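Local coordinates for internalin (Listeria monocytogenes serotype 4b, PDB 4FMZ), which probably takes part in adhesion to or invasion of host cells through its leucine-rich-repeat domain, at residues A[14-19]-A[63-68]; A[57-62]-A[71-76]. All coordinates share one frame; numbering follows the deposited sequence.

Both contacts lie at the N-terminal end of the leucine-rich-repeat solenoid, and their centres are about 9 Å apart. Contact 1 joins the N-terminal cap to the segment 63-68. Contact 2 is internal to the first turns of the solenoid and packs 57-62 on 71-76. The chain runs straight from 57-62 into 63-68, so one connection serves both. The two contacts also touch directly. Asp-18 OD1 lies 2.9 Å from Ala-57 N, a probable hydrogen bond, and Phe-16 CE1 packs 3.3 Å from Gly-61 C. The cap therefore rests on the loop whose inner side chains fill the solenoid core.

Contact 1 (A[14-19]-A[63-68]); sequences QIFPDA and EYLTNL
Ile-15 and Phe-16 of the N-terminal cap pack on Tyr-64 and Leu-65 of the first turns of the leucine-rich-repeat solenoid. The end of helix 12-15 faces the short 3-10 segment and the turn that follows it. Two apolar pairs make the contact. Ile-15 and Tyr-64 form the first, with their side chains crossing at about a right angle. The methyl CG2 of Ile-15 lies 3.5 Å from CD2 of Tyr-64 and 3.7 Å from its CE2. The methyl comes to the CD2-CE2 bond obliquely. With CG1 anti to the carbonyl carbon (chi1 -60°), the other branch, CG2, stands anti to the backbone N and meets the tyrosine.

Phe-16 leaves helical geometry just after the helix. The Phe-16 side chain packs on Leu-21, Ala-22 and Ile-25 of helix 19-29, while Leu-43 of helix 40-43 touches Phe-16, Tyr-64 and Leu-65. The contact thus belongs to a hydrophobic core that cap and repeats share. The polar end of Tyr-64 is held too, since its OH is hydrogen-bonded to Thr-7 OG1. That bond ties the ring to the chain before helix 12-15. Leu-65 begins a type I beta turn, closed by Leu-68 N to Leu-65 O at 3.1 Å. In the second pair, Leu-65 CD1 comes to the edge of the Phe-16 ring, near its plane, 3.7 Å from CZ.

Contact 2 (A[57-62]-A[71-76]); sequences ASIQGI and LNLNGN
Ile-62 and Leu-71 point their side chains at each other, tip to tip, across the interior of the leucine-rich-repeat solenoid. The end methyl CD1 of Ile-62 meets the fork of the leucine, at 3.8 Å from both CD1 and CD2 of Leu-71. The Leu-71 torsion sets CG anti to the backbone N (chi1 175°), which directs the fork to this methyl. Ile-59 and Leu-73 meet differently. Their side chains lie aslant, and CG2 of Ile-59 touches CD1 of Leu-73 at 3.8 Å. A looser approach, 4.4 Å from Ile-62 CD1 to Leu-73 CD1, joins the two pairs.

Leu-71, Leu-73 and Asn-76 fit the LxLxxN consensus of the repeat. Asn-76 ND2 reaches Leu-73 O at 3.0 Å from well above the carbonyl plane and also bonds Val-51 O, while its OD1 accepts from Val-56 N. Asn-98 ND2 of the next turn bonds Leu-73 O, as in the asparagine ladder of these repeats. Asn-72 OD1 accepts from Asn-74 N in an Asx turn.

Strand 70-72 runs parallel between strands 48-50 and 92-94. Leu-49 touches Ile-62 and Leu-71, Leu-93 packs on Leu-71, and Leu-84 from the next loop lies against Ile-59 and Leu-71.

Contact 1 (A[14-19]-A[63-68])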
ATOM      1  N   GLN A  14      -9.382 -21.259  31.258  1.00 27.60           N
ATOM      2  CA  GLN A  14      -8.967 -20.598  32.504  1.00 27.18           C
ATOM      3  C   GLN A  14      -7.886 -19.564  32.182  1.00 30.58           C
ATOM      4  O   GLN A  14      -7.822 -18.506  32.820  1.00 30.90           O
ATOM      5  CB  GLN A  14      -8.439 -21.600  33.547  1.00 28.57           C
ATOM      6  CG  GLN A  14      -7.917 -20.955  34.842  1.00 29.76           C
ATOM      7  CD  GLN A  14      -7.311 -21.952  35.804  1.00 43.27           C
ATOM      8  OE1 GLN A  14      -7.939 -22.937  36.194  1.00 38.06           O
ATOM      9  NE2 GLN A  14      -6.094 -21.691  36.251  1.00 35.10           N
ATOM     10  N   ILE A  15      -6.990 -19.916  31.243  1.00 25.78           N
ATOM     11  CA  ILE A  15      -5.842 -19.099  30.844  1.00 24.87           C
ATOM     12  C   ILE A  15      -6.282 -18.042  29.822  1.00 29.58           C
ATOM     13  O   ILE A  15      -5.837 -16.894  29.904  1.00 29.46           O
ATOM     14  CB  ILE A  15      -4.697 -20.015  30.297  1.00 27.52           C
ATOM     15  CG1 ILE A  15      -4.196 -21.052  31.345  1.00 28.86           C
ATOM     16  CG2 ILE A  15      -3.544 -19.199  29.716  1.00 28.36           C
ATOM     17  CD1 ILE A  15      -3.455 -20.468  32.670  1.00 33.23           C
ATOM     18  N   PHE A  16      -7.135 -18.437  28.870  1.00 25.32           N
ATOM     19  CA  PHE A  16      -7.631 -17.578  27.785  1.00 24.24           C
ATOM     20  C   PHE A  16      -9.113 -17.285  28.022  1.00 28.52           C
ATOM     21  O   PHE A  16      -9.958 -18.050  27.571  1.00 27.74           O
ATOM     22  CB  PHE A  16      -7.390 -18.255  26.417  1.00 25.62           C
ATOM     23  CG  PHE A  16      -5.937 -18.565  26.141  1.00 26.61           C
ATOM     24  CD1 PHE A  16      -5.115 -17.631  25.528  1.00 28.72           C
ATOM     25  CD2 PHE A  16      -5.385 -19.787  26.516  1.00 28.24           C
ATOM     26  CE1 PHE A  16      -3.776 -17.920  25.276  1.00 29.32           C
ATOM     27  CE2 PHE A  16      -4.041 -20.068  26.271  1.00 30.99           C
ATOM     28  CZ  PHE A  16      -3.241 -19.122  25.679  1.00 29.24           C
ATOM     29  N   PRO A  17      -9.448 -16.205  28.764  1.00 27.51           N
ATOM     30  CA  PRO A  17     -10.865 -15.946  29.080  1.00 27.81           C
ATOM     31  C   PRO A  17     -11.737 -15.617  27.860  1.00 32.37           C
ATOM     32  O   PRO A  17     -12.950 -15.800  27.954  1.00 33.82           O
ATOM     33  CB  PRO A  17     -10.795 -14.768  30.060  1.00 30.15           C
ATOM     34  CG  PRO A  17      -9.478 -14.077  29.735  1.00 34.10           C
ATOM     35  CD  PRO A  17      -8.565 -15.223  29.427  1.00 28.88           C
ATOM     36  N   ASP A  18     -11.145 -15.164  26.728  1.00 27.03           N
ATOM     37  CA  ASP A  18     -11.881 -14.898  25.492  1.00 26.09           C
ATOM     38  C   ASP A  18     -12.209 -16.221  24.798  1.00 29.84           C
ATOM     39  O   ASP A  18     -11.303 -16.995  24.495  1.00 29.06           O
ATOM     40  CB  ASP A  18     -11.092 -13.981  24.549  1.00 27.14           C
ATOM     41  CG  ASP A  18     -11.858 -13.626  23.280  1.00 29.80           C
ATOM     42  OD1 ASP A  18     -12.680 -12.687  23.331  1.00 29.10           O
ATOM     43  OD2 ASP A  18     -11.678 -14.334  22.256  1.00 28.64           O
ATOM     44  N   ALA A  19     -13.503 -16.453  24.518  1.00 26.84           N
ATOM     45  CA  ALA A  19     -14.005 -17.676  23.890  1.00 26.93           C
ATOM     46  C   ALA A  19     -13.371 -17.953  22.519  1.00 29.57           C
ATOM     47  O   ALA A  19     -12.999 -19.094  22.271  1.00 29.67           O
ATOM     48  CB  ALA A  19     -15.522 -17.611  23.759  1.00 28.00           C
ATOM     49  N   GLU A  63       0.264 -14.097  26.665  1.00 24.28           N
ATOM     50  CA  GLU A  63       1.584 -13.882  27.253  1.00 25.33           C
ATOM     51  C   GLU A  63       2.307 -15.223  27.586  1.00 29.65           C
ATOM     52  O   GLU A  63       3.524 -15.193  27.745  1.00 28.28           O
ATOM     53  CB  GLU A  63       1.522 -12.946  28.485  1.00 27.21           C
ATOM     54  CG  GLU A  63       0.748 -13.475  29.686  1.00 34.12           C
ATOM     55  CD  GLU A  63      -0.764 -13.325  29.699  1.00 47.45           C
ATOM     56  OE1 GLU A  63      -1.340 -12.868  28.686  1.00 31.29           O
ATOM     57  OE2 GLU A  63      -1.377 -13.692  30.729  1.00 42.73           O
ATOM     58  N   TYR A  64       1.588 -16.390  27.622  1.00 26.55           N
ATOM     59  CA  TYR A  64       2.185 -17.717  27.877  1.00 27.07           C
ATOM     60  C   TYR A  64       2.799 -18.369  26.633  1.00 30.21           C
ATOM     61  O   TYR A  64       3.548 -19.357  26.744  1.00 30.55           O
ATOM     62  CB  TYR A  64       1.160 -18.675  28.469  1.00 29.04           C
ATOM     63  CG  TYR A  64       0.797 -18.319  29.886  1.00 31.36           C
ATOM     64  CD1 TYR A  64       1.687 -18.549  30.935  1.00 34.18           C
ATOM     65  CD2 TYR A  64      -0.429 -17.735  30.184  1.00 31.82           C
ATOM     66  CE1 TYR A  64       1.342 -18.261  32.250  1.00 35.37           C
ATOM     67  CE2 TYR A  64      -0.782 -17.430  31.491  1.00 33.36           C
ATOM     68  CZ  TYR A  64       0.108 -17.702  32.520  1.00 41.59           C
ATOM     69  OH  TYR A  64      -0.204 -17.372  33.803  1.00 41.69           O
ATOM     70  N   LEU A  65       2.482 -17.815  25.455  1.00 26.53           N
ATOM     71  CA  LEU A  65       3.018 -18.301  24.187  1.00 26.64           C
ATOM     72  C   LEU A  65       4.376 -17.629  23.957  1.00 31.43           C
ATOM     73  O   LEU A  65       4.555 -16.891  22.994  1.00 31.38           O
ATOM     74  CB  LEU A  65       2.006 -18.003  23.053  1.00 25.82           C
ATOM     75  CG  LEU A  65       0.908 -19.051  22.806  1.00 31.17           C
ATOM     76  CD1 LEU A  65       0.040 -19.291  24.043  1.00 31.81           C
ATOM     77  CD2 LEU A  65       0.029 -18.639  21.671  1.00 29.86           C
ATOM     78  N   THR A  66       5.337 -17.885  24.865  1.00 29.84           N
ATOM     79  CA  THR A  66       6.651 -17.253  24.868  1.00 30.33           C
ATOM     80  C   THR A  66       7.481 -17.550  23.615  1.00 34.16           C
ATOM     81  O   THR A  66       8.337 -16.727  23.294  1.00 33.82           O
ATOM     82  CB  THR A  66       7.413 -17.594  26.136  1.00 38.47           C
ATOM     83  OG1 THR A  66       7.453 -19.012  26.294  1.00 35.85           O
ATOM     84  CG2 THR A  66       6.807 -16.937  27.361  1.00 35.99           C
ATOM     85  N   ASN A  67       7.195 -18.643  22.869  1.00 29.32           N
ATOM     86  CA  ASN A  67       7.954 -18.941  21.652  1.00 28.87           C
ATOM     87  C   ASN A  67       7.240 -18.492  20.377  1.00 31.22           C
ATOM     88  O   ASN A  67       7.685 -18.829  19.279  1.00 30.78           O
ATOM     89  CB  ASN A  67       8.278 -20.418  21.588  1.00 28.16           C
ATOM     90  CG  ASN A  67       9.363 -20.799  22.554  1.00 40.04           C
ATOM     91  OD1 ASN A  67      10.379 -20.119  22.709  1.00 34.45           O
ATOM     92  ND2 ASN A  67       9.134 -21.876  23.267  1.00 31.40           N
ATOM     93  N   LEU A  68       6.149 -17.731  20.515  1.00 27.68           N
ATOM     94  CA  LEU A  68       5.364 -17.235  19.382  1.00 27.18           C
ATOM     95  C   LEU A  68       6.190 -16.280  18.541  1.00 31.29           C
ATOM     96  O   LEU A  68       6.778 -15.331  19.071  1.00 30.95           O
ATOM     97  CB  LEU A  68       4.083 -16.545  19.877  1.00 26.58           C
ATOM     98  CG  LEU A  68       2.970 -16.289  18.875  1.00 30.07           C
ATOM     99  CD1 LEU A  68       2.350 -17.602  18.369  1.00 30.79           C
ATOM    100  CD2 LEU A  68       1.900 -15.432  19.504  1.00 31.83           C
TER

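Contact 2 (A[57-62]-A[71-76])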
ATOM      1  N   ALA A  57     -12.081 -10.280  21.797  1.00 27.09           N
ATOM      2  CA  ALA A  57     -12.214  -8.993  22.487  1.00 26.57           C
ATOM      3  C   ALA A  57     -11.134  -8.808  23.566  1.00 31.16           C
ATOM      4  O   ALA A  57     -10.948  -7.696  24.053  1.00 31.52           O
ATOM      5  CB  ALA A  57     -13.599  -8.867  23.108  1.00 27.26           C
ATOM      6  N   SER A  58     -10.434  -9.885  23.940  1.00 27.02           N
ATOM      7  CA  SER A  58      -9.341  -9.861  24.915  1.00 26.27           C
ATOM      8  C   SER A  58      -8.283 -10.884  24.509  1.00 28.24           C
ATOM      9  O   SER A  58      -8.628 -11.998  24.118  1.00 26.75           O
ATOM     10  CB  SER A  58      -9.855 -10.167  26.326  1.00 29.36           C
ATOM     11  OG  SER A  58      -8.778 -10.285  27.245  1.00 32.72           O
ATOM     12  N   ILE A  59      -7.012 -10.519  24.603  1.00 25.15           N
ATOM     13  CA  ILE A  59      -5.931 -11.440  24.261  1.00 23.93           C
ATOM     14  C   ILE A  59      -5.206 -11.879  25.548  1.00 26.53           C
ATOM     15  O   ILE A  59      -4.109 -12.437  25.479  1.00 25.88           O
ATOM     16  CB  ILE A  59      -4.976 -10.897  23.144  1.00 26.33           C
ATOM     17  CG1 ILE A  59      -4.299  -9.577  23.549  1.00 25.84           C
ATOM     18  CG2 ILE A  59      -5.734 -10.773  21.809  1.00 26.83           C
ATOM     19  CD1 ILE A  59      -3.050  -9.241  22.817  1.00 26.38           C
ATOM     20  N   GLN A  60      -5.862 -11.691  26.722  1.00 23.20           N
ATOM     21  CA  GLN A  60      -5.316 -12.150  28.006  1.00 23.04           C
ATOM     22  C   GLN A  60      -5.039 -13.652  27.911  1.00 25.87           C
ATOM     23  O   GLN A  60      -5.873 -14.401  27.374  1.00 25.53           O
ATOM     24  CB  GLN A  60      -6.260 -11.818  29.179  1.00 24.13           C
ATOM     25  CG  GLN A  60      -6.319 -10.315  29.482  1.00 29.48           C
ATOM     26  CD  GLN A  60      -7.536  -9.935  30.288  1.00 38.68           C
ATOM     27  OE1 GLN A  60      -8.680 -10.081  29.852  1.00 36.38           O
ATOM     28  NE2 GLN A  60      -7.316  -9.431  31.486  1.00 31.42           N
ATOM     29  N   GLY A  61      -3.843 -14.048  28.352  1.00 21.71           N
ATOM     30  CA  GLY A  61      -3.347 -15.423  28.313  1.00 22.37           C
ATOM     31  C   GLY A  61      -2.306 -15.651  27.241  1.00 27.18           C
ATOM     32  O   GLY A  61      -1.470 -16.548  27.385  1.00 26.24           O
ATOM     33  N   ILE A  62      -2.327 -14.830  26.153  1.00 24.70           N
ATOM     34  CA  ILE A  62      -1.374 -14.957  25.038  1.00 24.03           C
ATOM     35  C   ILE A  62       0.075 -14.770  25.512  1.00 27.30           C
ATOM     36  O   ILE A  62       0.993 -15.288  24.868  1.00 27.83           O
ATOM     37  CB  ILE A  62      -1.724 -14.031  23.839  1.00 26.52           C
ATOM     38  CG1 ILE A  62      -1.253 -14.677  22.518  1.00 27.18           C
ATOM     39  CG2 ILE A  62      -1.186 -12.579  24.017  1.00 26.87           C
ATOM     40  CD1 ILE A  62      -1.932 -14.173  21.275  1.00 34.54           C
ATOM     41  N   LEU A  71       1.917 -14.220  14.554  1.00 25.21           N
ATOM     42  CA  LEU A  71       0.602 -14.063  15.141  1.00 25.00           C
ATOM     43  C   LEU A  71      -0.287 -13.253  14.232  1.00 28.84           C
ATOM     44  O   LEU A  71       0.038 -12.107  13.915  1.00 28.57           O
ATOM     45  CB  LEU A  71       0.710 -13.402  16.531  1.00 25.21           C
ATOM     46  CG  LEU A  71      -0.621 -13.073  17.217  1.00 29.47           C
ATOM     47  CD1 LEU A  71      -1.412 -14.337  17.554  1.00 29.06           C
ATOM     48  CD2 LEU A  71      -0.390 -12.249  18.446  1.00 31.38           C
ATOM     49  N   ASN A  72      -1.416 -13.852  13.818  1.00 25.97           N
ATOM     50  CA  ASN A  72      -2.396 -13.204  12.965  1.00 24.98           C
ATOM     51  C   ASN A  72      -3.744 -13.113  13.701  1.00 27.74           C
ATOM     52  O   ASN A  72      -4.449 -14.115  13.858  1.00 25.38           O
ATOM     53  CB  ASN A  72      -2.527 -13.945  11.625  1.00 23.47           C
ATOM     54  CG  ASN A  72      -3.572 -13.386  10.693  1.00 36.87           C
ATOM     55  OD1 ASN A  72      -4.323 -12.460  11.013  1.00 32.52           O
ATOM     56  ND2 ASN A  72      -3.681 -13.989   9.528  1.00 30.24           N
ATOM     57  N   LEU A  73      -4.101 -11.895  14.120  1.00 25.52           N
ATOM     58  CA  LEU A  73      -5.359 -11.624  14.808  1.00 24.78           C
ATOM     59  C   LEU A  73      -6.179 -10.589  14.023  1.00 29.74           C
ATOM     60  O   LEU A  73      -6.916  -9.780  14.606  1.00 29.18           O
ATOM     61  CB  LEU A  73      -5.111 -11.161  16.245  1.00 24.69           C
ATOM     62  CG  LEU A  73      -4.529 -12.200  17.209  1.00 28.78           C
ATOM     63  CD1 LEU A  73      -4.116 -11.549  18.490  1.00 29.55           C
ATOM     64  CD2 LEU A  73      -5.538 -13.337  17.501  1.00 27.05           C
ATOM     65  N   ASN A  74      -6.098 -10.681  12.686  1.00 27.76           N
ATOM     66  CA  ASN A  74      -6.847  -9.846  11.737  1.00 28.35           C
ATOM     67  C   ASN A  74      -8.334  -9.964  11.949  1.00 32.50           C
ATOM     68  O   ASN A  74      -8.812 -11.073  12.206  1.00 32.39           O
ATOM     69  CB  ASN A  74      -6.581 -10.325  10.303  1.00 32.78           C
ATOM     70  CG  ASN A  74      -5.518  -9.607   9.565  1.00 62.68           C
ATOM     71  OD1 ASN A  74      -5.644  -8.419   9.261  1.00 61.15           O
ATOM     72  ND2 ASN A  74      -4.505 -10.351   9.158  1.00 58.06           N
ATOM     73  N   GLY A  75      -9.054  -8.855  11.794  1.00 27.90           N
ATOM     74  CA  GLY A  75     -10.514  -8.841  11.844  1.00 28.29           C
ATOM     75  C   GLY A  75     -11.209  -9.345  13.096  1.00 33.74           C
ATOM     76  O   GLY A  75     -12.095 -10.192  12.998  1.00 35.63           O
ATOM     77  N   ASN A  76     -10.855  -8.815  14.273  1.00 29.26           N
ATOM     78  CA  ASN A  76     -11.528  -9.168  15.527  1.00 28.22           C
ATOM     79  C   ASN A  76     -12.055  -7.870  16.184  1.00 30.79           C
ATOM     80  O   ASN A  76     -12.343  -6.910  15.461  1.00 28.34           O
ATOM     81  CB  ASN A  76     -10.590  -9.963  16.450  1.00 28.06           C
ATOM     82  CG  ASN A  76     -10.328 -11.353  15.955  1.00 33.33           C
ATOM     83  OD1 ASN A  76     -11.213 -12.198  15.957  1.00 27.35           O
ATOM     84  ND2 ASN A  76      -9.115 -11.618  15.505  1.00 26.36           N
TER